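Local coordinates for designed helical repeat protein (Synthetic construct, PDB 5CWM) that is a computationally designed repeat protein with no assigned function, folding into a row of antiparallel helices, at residues 40-51 / 62-73; 102-110 / 119-127. All coordinates share one frame; numbering follows the deposited sequence.

Interaction 1 (40-51 / 62-73); sequences AEEAAREAKKVL and VALRAVELVVRV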
loop_
_atom_site.group_PDB
_atom_site.type_symbol
_atom_site.label_atom_id
_atom_site.label_comp_id
_atom_site.label_asym_id
_atom_site.label_seq_id
_atom_site.Cartn_x
_atom_site.Cartn_y
_atom_site.Cartn_z
ATOM N N ALA A 40 -11.105 -14.319 -2.103
ATOM C CA ALA A 40 -10.200 -13.193 -1.911
ATOM C C ALA A 40 -10.138 -12.787 -0.441
ATOM O O ALA A 40 -9.055 -12.558 0.104
ATOM C CB ALA A 40 -10.631 -12.016 -2.769
ATOM N N GLU A 41 -11.303 -12.708 0.198
ATOM C CA GLU A 41 -11.369 -12.349 1.611
ATOM C C GLU A 41 -10.622 -13.352 2.489
ATOM O O GLU A 41 -9.920 -12.966 3.429
ATOM C CB GLU A 41 -12.825 -12.235 2.065
ATOM C CG GLU A 41 -13.544 -11.011 1.524
ATOM C CD GLU A 41 -14.971 -10.909 2.017
ATOM O OE1 GLU A 41 -15.620 -11.961 2.188
ATOM O OE2 GLU A 41 -15.442 -9.774 2.241
ATOM N N GLU A 42 -10.773 -14.637 2.180
ATOM C CA GLU A 42 -10.057 -15.681 2.907
ATOM C C GLU A 42 -8.552 -15.528 2.712
ATOM O O GLU A 42 -7.770 -15.681 3.658
ATOM C CB GLU A 42 -10.513 -17.069 2.452
ATOM C CG GLU A 42 -9.805 -18.220 3.155
ATOM C CD GLU A 42 -10.093 -18.266 4.645
ATOM O OE1 GLU A 42 -11.190 -17.834 5.057
ATOM O OE2 GLU A 42 -9.220 -18.738 5.404
ATOM N N ALA A 43 -8.156 -15.216 1.481
ATOM C CA ALA A 43 -6.754 -14.980 1.160
ATOM C C ALA A 43 -6.190 -13.840 2.002
ATOM O O ALA A 43 -5.094 -13.947 2.554
ATOM C CB ALA A 43 -6.590 -14.681 -0.322
ATOM N N ALA A 44 -6.950 -12.754 2.104
ATOM C CA ALA A 44 -6.542 -11.604 2.905
ATOM C C ALA A 44 -6.442 -11.965 4.385
ATOM O O ALA A 44 -5.519 -11.529 5.078
ATOM C CB ALA A 44 -7.510 -10.450 2.708
ATOM N N ARG A 45 -7.397 -12.757 4.865
ATOM C CA ARG A 45 -7.388 -13.216 6.252
ATOM C C ARG A 45 -6.117 -14.001 6.568
ATOM O O ARG A 45 -5.369 -13.658 7.494
ATOM C CB ARG A 45 -8.619 -14.080 6.542
ATOM C CG ARG A 45 -9.623 -13.440 7.488
ATOM C CD ARG A 45 -10.892 -13.021 6.762
ATOM N NE ARG A 45 -11.608 -14.166 6.206
ATOM C CZ ARG A 45 -12.803 -14.091 5.630
ATOM N NH1 ARG A 45 -13.425 -12.924 5.533
ATOM N NH2 ARG A 45 -13.381 -15.185 5.151
ATOM N N GLU A 46 -5.878 -15.050 5.786
ATOM C CA GLU A 46 -4.691 -15.880 5.959
ATOM C C GLU A 46 -3.418 -15.046 5.854
ATOM O O GLU A 46 -2.472 -15.248 6.617
ATOM C CB GLU A 46 -4.670 -17.008 4.927
ATOM C CG GLU A 46 -5.847 -17.963 5.032
ATOM C CD GLU A 46 -5.732 -19.132 4.075
ATOM O OE1 GLU A 46 -4.682 -19.254 3.409
ATOM O OE2 GLU A 46 -6.690 -19.928 3.988
ATOM N N ALA A 47 -3.407 -14.104 4.915
ATOM C CA ALA A 47 -2.269 -13.209 4.737
ATOM C C ALA A 47 -1.997 -12.402 6.003
ATOM O O ALA A 47 -0.849 -12.295 6.447
ATOM C CB ALA A 47 -2.507 -12.279 3.559
ATOM N N LYS A 48 -3.053 -11.839 6.584
ATOM C CA LYS A 48 -2.908 -11.062 7.809
ATOM C C LYS A 48 -2.432 -11.947 8.957
ATOM O O LYS A 48 -1.664 -11.501 9.808
ATOM C CB LYS A 48 -4.221 -10.372 8.189
ATOM C CG LYS A 48 -4.092 -9.478 9.416
ATOM C CD LYS A 48 -5.406 -8.817 9.793
ATOM C CE LYS A 48 -5.238 -7.957 11.036
ATOM N NZ LYS A 48 -6.505 -7.281 11.427
ATOM N N LYS A 49 -2.888 -13.197 8.979
ATOM C CA LYS A 49 -2.409 -14.149 9.979
ATOM C C LYS A 49 -0.901 -14.367 9.839
ATOM O O LYS A 49 -0.158 -14.339 10.829
ATOM C CB LYS A 49 -3.151 -15.479 9.858
ATOM C CG LYS A 49 -4.639 -15.389 10.157
ATOM C CD LYS A 49 -5.332 -16.721 9.921
ATOM C CE LYS A 49 -6.830 -16.609 10.152
ATOM N NZ LYS A 49 -7.530 -17.889 9.856
ATOM N N VAL A 50 -0.460 -14.575 8.600
ATOM C CA VAL A 50 0.957 -14.752 8.298
ATOM C C VAL A 50 1.766 -13.533 8.737
ATOM O O VAL A 50 2.859 -13.668 9.289
ATOM C CB VAL A 50 1.185 -15.005 6.791
ATOM C CG1 VAL A 50 2.669 -15.051 6.473
ATOM C CG2 VAL A 50 0.513 -16.299 6.363
ATOM N N LEU A 51 1.221 -12.346 8.495
ATOM C CA LEU A 51 1.841 -11.113 8.972
ATOM C C LEU A 51 1.972 -11.112 10.493
ATOM O O LEU A 51 3.026 -10.776 11.039
ATOM C CB LEU A 51 1.033 -9.896 8.519
ATOM C CG LEU A 51 1.321 -8.581 9.249
ATOM C CD1 LEU A 51 2.721 -8.078 8.941
ATOM C CD2 LEU A 51 0.285 -7.533 8.893
ATOM N N VAL A 62 8.775 -11.808 5.119
ATOM C CA VAL A 62 7.518 -12.546 5.112
ATOM C C VAL A 62 6.344 -11.603 5.357
ATOM O O VAL A 62 5.300 -11.701 4.704
ATOM C CB VAL A 62 7.516 -13.658 6.180
ATOM C CG1 VAL A 62 6.240 -14.477 6.095
ATOM C CG2 VAL A 62 8.736 -14.550 6.017
ATOM N N ALA A 63 6.534 -10.686 6.299
ATOM C CA ALA A 63 5.535 -9.674 6.616
ATOM C C ALA A 63 5.204 -8.821 5.395
ATOM O O ALA A 63 4.033 -8.627 5.054
ATOM C CB ALA A 63 6.025 -8.797 7.759
ATOM N N LEU A 64 6.248 -8.322 4.739
ATOM C CA LEU A 64 6.097 -7.491 3.550
ATOM C C LEU A 64 5.344 -8.228 2.451
ATOM O O LEU A 64 4.418 -7.682 1.845
ATOM C CB LEU A 64 7.465 -7.041 3.036
ATOM C CG LEU A 64 7.468 -6.200 1.758
ATOM C CD1 LEU A 64 6.744 -4.881 1.978
ATOM C CD2 LEU A 64 8.891 -5.964 1.281
ATOM N N ARG A 65 5.746 -9.472 2.200
ATOM C CA ARG A 65 5.084 -10.300 1.198
ATOM C C ARG A 65 3.605 -10.473 1.532
ATOM O O ARG A 65 2.739 -10.363 0.660
ATOM C CB ARG A 65 5.764 -11.667 1.090
ATOM C CG ARG A 65 6.147 -12.057 -0.329
ATOM C CD ARG A 65 4.957 -11.955 -1.269
ATOM N NE ARG A 65 5.337 -12.165 -2.663
ATOM C CZ ARG A 65 4.539 -11.923 -3.697
ATOM N NH1 ARG A 65 4.967 -12.142 -4.933
ATOM N NH2 ARG A 65 3.314 -11.456 -3.497
ATOM N N ALA A 66 3.322 -10.731 2.806
ATOM C CA ALA A 66 1.951 -10.912 3.267
ATOM C C ALA A 66 1.108 -9.663 3.029
ATOM O O ALA A 66 -0.016 -9.746 2.526
ATOM C CB ALA A 66 1.936 -11.284 4.742
ATOM N N VAL A 67 1.656 -8.505 3.382
ATOM C CA VAL A 67 0.910 -7.257 3.275
ATOM C C VAL A 67 0.713 -6.828 1.821
ATOM O O VAL A 67 -0.347 -6.313 1.462
ATOM C CB VAL A 67 1.600 -6.129 4.066
ATOM C CG1 VAL A 67 0.891 -4.803 3.850
ATOM C CG2 VAL A 67 1.613 -6.476 5.542
ATOM N N GLU A 68 1.715 -7.051 0.974
ATOM C CA GLU A 68 1.547 -6.727 -0.440
ATOM C C GLU A 68 0.584 -7.723 -1.088
ATOM O O GLU A 68 -0.076 -7.406 -2.082
ATOM C CB GLU A 68 2.894 -6.698 -1.168
ATOM C CG GLU A 68 3.625 -8.022 -1.247
ATOM C CD GLU A 68 5.056 -7.861 -1.729
ATOM O OE1 GLU A 68 5.512 -6.707 -1.869
ATOM O OE2 GLU A 68 5.727 -8.887 -1.967
ATOM N N LEU A 69 0.492 -8.919 -0.512
ATOM C CA LEU A 69 -0.544 -9.866 -0.915
ATOM C C LEU A 69 -1.921 -9.344 -0.509
ATOM O O LEU A 69 -2.900 -9.514 -1.239
ATOM C CB LEU A 69 -0.297 -11.248 -0.303
ATOM C CG LEU A 69 0.700 -12.150 -1.036
ATOM C CD1 LEU A 69 0.906 -13.452 -0.279
ATOM C CD2 LEU A 69 0.228 -12.420 -2.456
ATOM N N VAL A 70 -1.989 -8.705 0.656
ATOM C CA VAL A 70 -3.226 -8.074 1.110
ATOM C C VAL A 70 -3.632 -6.959 0.147
ATOM O O VAL A 70 -4.806 -6.818 -0.194
ATOM C CB VAL A 70 -3.088 -7.505 2.541
ATOM C CG1 VAL A 70 -4.287 -6.642 2.898
ATOM C CG2 VAL A 70 -2.925 -8.633 3.546
ATOM N N VAL A 71 -2.650 -6.180 -0.297
ATOM C CA VAL A 71 -2.880 -5.129 -1.285
ATOM C C VAL A 71 -3.397 -5.722 -2.593
ATOM O O VAL A 71 -4.337 -5.199 -3.200
ATOM C CB VAL A 71 -1.594 -4.320 -1.554
ATOM C CG1 VAL A 71 -1.810 -3.326 -2.685
ATOM C CG2 VAL A 71 -1.146 -3.607 -0.288
ATOM N N ARG A 72 -2.774 -6.818 -3.017
ATOM C CA ARG A 72 -3.225 -7.578 -4.178
ATOM C C ARG A 72 -4.707 -7.931 -4.051
ATOM O O ARG A 72 -5.507 -7.694 -4.967
ATOM C CB ARG A 72 -2.387 -8.849 -4.334
ATOM C CG ARG A 72 -2.844 -9.783 -5.435
ATOM C CD ARG A 72 -2.075 -9.537 -6.716
ATOM N NE ARG A 72 -2.408 -10.511 -7.753
ATOM C CZ ARG A 72 -1.774 -11.668 -7.921
ATOM N NH1 ARG A 72 -0.771 -11.999 -7.118
ATOM N NH2 ARG A 72 -2.143 -12.494 -8.890
ATOM N N VAL A 73 -5.059 -8.490 -2.896
ATOM C CA VAL A 73 -6.438 -8.854 -2.597
ATOM C C VAL A 73 -7.358 -7.640 -2.686
ATOM O O VAL A 73 -8.463 -7.730 -3.210
ATOM C CB VAL A 73 -6.562 -9.491 -1.195
ATOM C CG1 VAL A 73 -8.021 -9.635 -0.794
ATOM C CG2 VAL A 73 -5.860 -10.840 -1.161
#
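A47 and A66 meet where segments 40-51 and 62-73 run nearly antiparallel, their axes 8.3 Å apart at closest and 159° between their directions. The two helices follow each other in the chain and form an alpha-alpha hairpin. Alanines at the interface are consistent with the short spacing: the methyl of A66 lies against the backbone at A47 O, and the CB of A47 meets V70 CG2 at 3.7 Å. V73 closes one end of the contact. Its CG1 stands anti to the backbone N (chi1 170°), which sets it beside A40 and against A44 CB at 3.6 Å. Its CG2 turns to A43 CB at 4.0 Å. An alanine here would probably leave A40, A43 and A44 facing a gap where both methyls had been. At the other end L51 spreads its branches. CD1 packs on A63 CB at 3.6 Å, and CD2 reaches V67 CG2 at 3.8 Å. V50 and V62 cross there at about a right angle through their CG1 methyls. The charged ends turn elsewhere: E46 to R9 of helix 3-27, K48 to E99 of helix 87-114. The side chains that meet are all apolar, and no bond joins the two segments, so the contact depends on the fit of methyl groups against alanine.

Interaction 2 (102-110 / 119-127); sequences RLAKRVLEL and VALRAVELV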
loop_
_atom_site.group_PDB
_atom_site.type_symbol
_atom_site.label_atom_id
_atom_site.label_comp_id
_atom_site.label_asym_id
_atom_site.label_seq_id
_atom_site.Cartn_x
_atom_site.Cartn_y
_atom_site.Cartn_z
ATOM N N ARG A 102 -2.276 0.411 7.280
ATOM C CA ARG A 102 -1.741 0.307 8.634
ATOM C C ARG A 102 -0.906 -0.960 8.823
ATOM O O ARG A 102 0.053 -0.964 9.597
ATOM C CB ARG A 102 -2.877 0.361 9.662
ATOM C CG ARG A 102 -3.923 -0.734 9.521
ATOM C CD ARG A 102 -5.059 -0.546 10.519
ATOM N NE ARG A 102 -5.912 0.588 10.172
ATOM C CZ ARG A 102 -7.111 0.478 9.609
ATOM N NH1 ARG A 102 -7.611 -0.720 9.334
ATOM N NH2 ARG A 102 -7.815 1.566 9.325
ATOM N N LEU A 103 -1.262 -2.027 8.112
ATOM C CA LEU A 103 -0.461 -3.250 8.145
ATOM C C LEU A 103 0.914 -3.000 7.532
ATOM O O LEU A 103 1.932 -3.474 8.046
ATOM C CB LEU A 103 -1.166 -4.393 7.411
ATOM C CG LEU A 103 -2.458 -4.929 8.033
ATOM C CD1 LEU A 103 -2.877 -6.230 7.364
ATOM C CD2 LEU A 103 -2.315 -5.107 9.538
ATOM N N ALA A 104 0.937 -2.251 6.434
ATOM C CA ALA A 104 2.192 -1.872 5.798
ATOM C C ALA A 104 3.023 -1.012 6.744
ATOM O O ALA A 104 4.251 -1.117 6.778
ATOM C CB ALA A 104 1.933 -1.136 4.495
ATOM N N LYS A 105 2.347 -0.162 7.515
ATOM C CA LYS A 105 3.032 0.631 8.534
ATOM C C LYS A 105 3.650 -0.277 9.601
ATOM O O LYS A 105 4.766 -0.033 10.073
ATOM C CB LYS A 105 2.075 1.633 9.183
ATOM C CG LYS A 105 2.743 2.538 10.209
ATOM C CD LYS A 105 1.757 3.501 10.847
ATOM C CE LYS A 105 2.441 4.375 11.885
ATOM N NZ LYS A 105 1.487 5.310 12.540
ATOM N N ARG A 106 2.920 -1.325 9.973
ATOM C CA ARG A 106 3.424 -2.301 10.935
ATOM C C ARG A 106 4.653 -3.022 10.382
ATOM O O ARG A 106 5.593 -3.330 11.122
ATOM C CB ARG A 106 2.328 -3.304 11.305
ATOM C CG ARG A 106 1.177 -2.683 12.085
ATOM C CD ARG A 106 -0.031 -3.606 12.166
ATOM N NE ARG A 106 0.213 -4.780 13.000
ATOM C CZ ARG A 106 -0.721 -5.670 13.322
ATOM N NH1 ARG A 106 -1.963 -5.517 12.885
ATOM N NH2 ARG A 106 -0.415 -6.710 14.086
ATOM N N VAL A 107 4.645 -3.284 9.079
ATOM C CA VAL A 107 5.812 -3.848 8.412
ATOM C C VAL A 107 6.982 -2.872 8.487
ATOM O O VAL A 107 8.123 -3.273 8.723
ATOM C CB VAL A 107 5.514 -4.195 6.938
ATOM C CG1 VAL A 107 6.801 -4.336 6.136
ATOM C CG2 VAL A 107 4.701 -5.468 6.861
ATOM N N LEU A 108 6.687 -1.589 8.297
ATOM C CA LEU A 108 7.704 -0.548 8.393
ATOM C C LEU A 108 8.365 -0.547 9.767
ATOM O O LEU A 108 9.592 -0.610 9.873
ATOM C CB LEU A 108 7.095 0.827 8.099
ATOM C CG LEU A 108 7.986 2.067 8.230
ATOM C CD1 LEU A 108 7.592 3.084 7.184
ATOM C CD2 LEU A 108 7.888 2.692 9.616
ATOM N N GLU A 109 7.551 -0.474 10.815
ATOM C CA GLU A 109 8.088 -0.400 12.169
ATOM C C GLU A 109 8.799 -1.699 12.552
ATOM O O GLU A 109 9.781 -1.678 13.299
ATOM C CB GLU A 109 6.982 -0.067 13.175
ATOM C CG GLU A 109 5.889 -1.112 13.302
ATOM C CD GLU A 109 4.677 -0.602 14.055
ATOM O OE1 GLU A 109 4.525 0.633 14.170
ATOM O OE2 GLU A 109 3.878 -1.435 14.531
ATOM N N LEU A 110 8.318 -2.825 12.027
ATOM C CA LEU A 110 8.992 -4.101 12.248
ATOM C C LEU A 110 10.374 -4.084 11.602
ATOM O O LEU A 110 11.340 -4.612 12.157
ATOM C CB LEU A 110 8.167 -5.264 11.694
ATOM C CG LEU A 110 8.786 -6.653 11.877
ATOM C CD1 LEU A 110 8.927 -6.989 13.355
ATOM C CD2 LEU A 110 7.975 -7.719 11.156
ATOM N N VAL A 119 13.371 -3.293 3.315
ATOM C CA VAL A 119 12.009 -3.731 3.594
ATOM C C VAL A 119 11.129 -2.556 4.018
ATOM O O VAL A 119 9.954 -2.490 3.658
ATOM C CB VAL A 119 11.987 -4.824 4.686
ATOM C CG1 VAL A 119 10.558 -5.165 5.088
ATOM C CG2 VAL A 119 12.710 -6.068 4.197
ATOM N N ALA A 120 11.707 -1.625 4.770
ATOM C CA ALA A 120 10.991 -0.421 5.182
ATOM C C ALA A 120 10.649 0.446 3.973
ATOM O O ALA A 120 9.532 0.960 3.853
ATOM C CB ALA A 120 11.815 0.368 6.188
ATOM N N LEU A 121 11.623 0.603 3.082
ATOM C CA LEU A 121 11.437 1.359 1.850
ATOM C C LEU A 121 10.307 0.766 1.014
ATOM O O LEU A 121 9.394 1.477 0.581
ATOM C CB LEU A 121 12.735 1.385 1.044
ATOM C CG LEU A 121 12.733 2.165 -0.270
ATOM C CD1 LEU A 121 12.563 3.654 -0.011
ATOM C CD2 LEU A 121 14.010 1.891 -1.047
ATOM N N ARG A 122 10.375 -0.544 0.797
ATOM C CA ARG A 122 9.339 -1.254 0.054
ATOM C C ARG A 122 7.988 -1.143 0.751
ATOM O O ARG A 122 6.941 -1.152 0.103
ATOM C CB ARG A 122 9.718 -2.725 -0.125
ATOM C CG ARG A 122 10.937 -2.955 -1.004
ATOM C CD ARG A 122 10.729 -2.385 -2.398
ATOM N NE ARG A 122 9.420 -2.735 -2.941
ATOM C CZ ARG A 122 9.133 -3.900 -3.512
ATOM N NH1 ARG A 122 10.064 -4.838 -3.614
ATOM N NH2 ARG A 122 7.913 -4.128 -3.978
ATOM N N ALA A 123 8.019 -1.038 2.075
ATOM C CA ALA A 123 6.802 -0.878 2.858
ATOM C C ALA A 123 6.170 0.477 2.575
ATOM O O ALA A 123 4.959 0.576 2.396
ATOM C CB ALA A 123 7.092 -1.035 4.345
ATOM N N VAL A 124 6.996 1.520 2.528
ATOM C CA VAL A 124 6.501 2.856 2.208
ATOM C C VAL A 124 5.963 2.910 0.781
ATOM O O VAL A 124 4.901 3.491 0.533
ATOM C CB VAL A 124 7.590 3.926 2.378
ATOM C CG1 VAL A 124 7.026 5.308 2.084
ATOM C CG2 VAL A 124 8.144 3.884 3.777
ATOM N N GLU A 125 6.694 2.301 -0.151
ATOM C CA GLU A 125 6.227 2.191 -1.531
ATOM C C GLU A 125 4.865 1.508 -1.568
ATOM O O GLU A 125 3.983 1.879 -2.348
ATOM C CB GLU A 125 7.224 1.407 -2.390
ATOM C CG GLU A 125 8.572 2.081 -2.575
ATOM C CD GLU A 125 9.476 1.321 -3.525
ATOM O OE1 GLU A 125 8.985 0.390 -4.198
ATOM O OE2 GLU A 125 10.678 1.653 -3.600
ATOM N N LEU A 126 4.704 0.511 -0.706
ATOM C CA LEU A 126 3.457 -0.228 -0.612
ATOM C C LEU A 126 2.345 0.662 -0.077
ATOM O O LEU A 126 1.203 0.565 -0.520
ATOM C CB LEU A 126 3.633 -1.456 0.280
ATOM C CG LEU A 126 2.532 -2.511 0.203
ATOM C CD1 LEU A 126 2.311 -2.942 -1.238
ATOM C CD2 LEU A 126 2.902 -3.701 1.066
ATOM N N VAL A 127 2.683 1.532 0.870
ATOM C CA VAL A 127 1.716 2.486 1.405
ATOM C C VAL A 127 1.285 3.453 0.306
ATOM O O VAL A 127 0.123 3.857 0.239
ATOM C CB VAL A 127 2.285 3.281 2.604
ATOM C CG1 VAL A 127 1.241 4.241 3.150
ATOM C CG2 VAL A 127 2.740 2.337 3.700
#
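Helices 87-114 and 117-141 form an alpha-alpha hairpin, and A104, V107 and L108 of one pack on V119, A123, V124 and V127 of the other in a buried apolar seam. It lies near the middle of the row of helices. The segments are nearly antiparallel, at 164°, and their axes come within 8.3 Å. Small residues in the seam are consistent with this spacing. The CA atoms of L108 and A120 are 4.6 Å apart, the closer of the two CA pairs in register. A123 CB meets both V107 and the A104 carbonyl. It rests 3.8 Å from V107 CG1 and lies against A104 O. That carbonyl already accepts the helical bond from L108 N, so the methyl covers a polar atom that has its partner. V107 CG1 stands anti to the backbone N (chi1 161°), which carries it between A123 and V119. It meets V119 CG1 at 4.0 Å, the two valines crossing at about a right angle. Farther along the seam A104 offers its CB to V127 CG2 at 3.7 Å. L108 works on the flank: its CD1 comes to V124 CG2 at 3.5 Å, and the two side chains approach at a slant. Other helices cover the edges. L160 of helix 144-170 touches L108, while L51 of helix 30-57 touches V107. Backbone polar groups are bonded within each helix, and what holds the helices together is contact between aliphatic groups. The pairing should therefore depend on shape and on exclusion of water, with no polar pair across it to fix the register.

Overall arrangement
Interactions 1 and 2 are both buried hairpin contacts, and they occupy separate pairs of helices. The contact residues recur at an offset of 57 positions: A47, V50, L51 and A66 correspond to A104, V107, L108 and A123. Positions off the seam differ, as E46 against L103. The same apolar chemistry thus recurs along the row, as expected of a repeat protein. Interaction 2 lies nearer the centre of the chain. Interaction 1 is longer and buries more surface, 503 against 333 Å². Contacts between the hairpins join both seams into one continuous core, among them V67 on V107 and L126, and L51 on L103. Salt bridges such as E41 to R92 and R106 to E55 lie outside the seams and link helices 30-57 and 87-114.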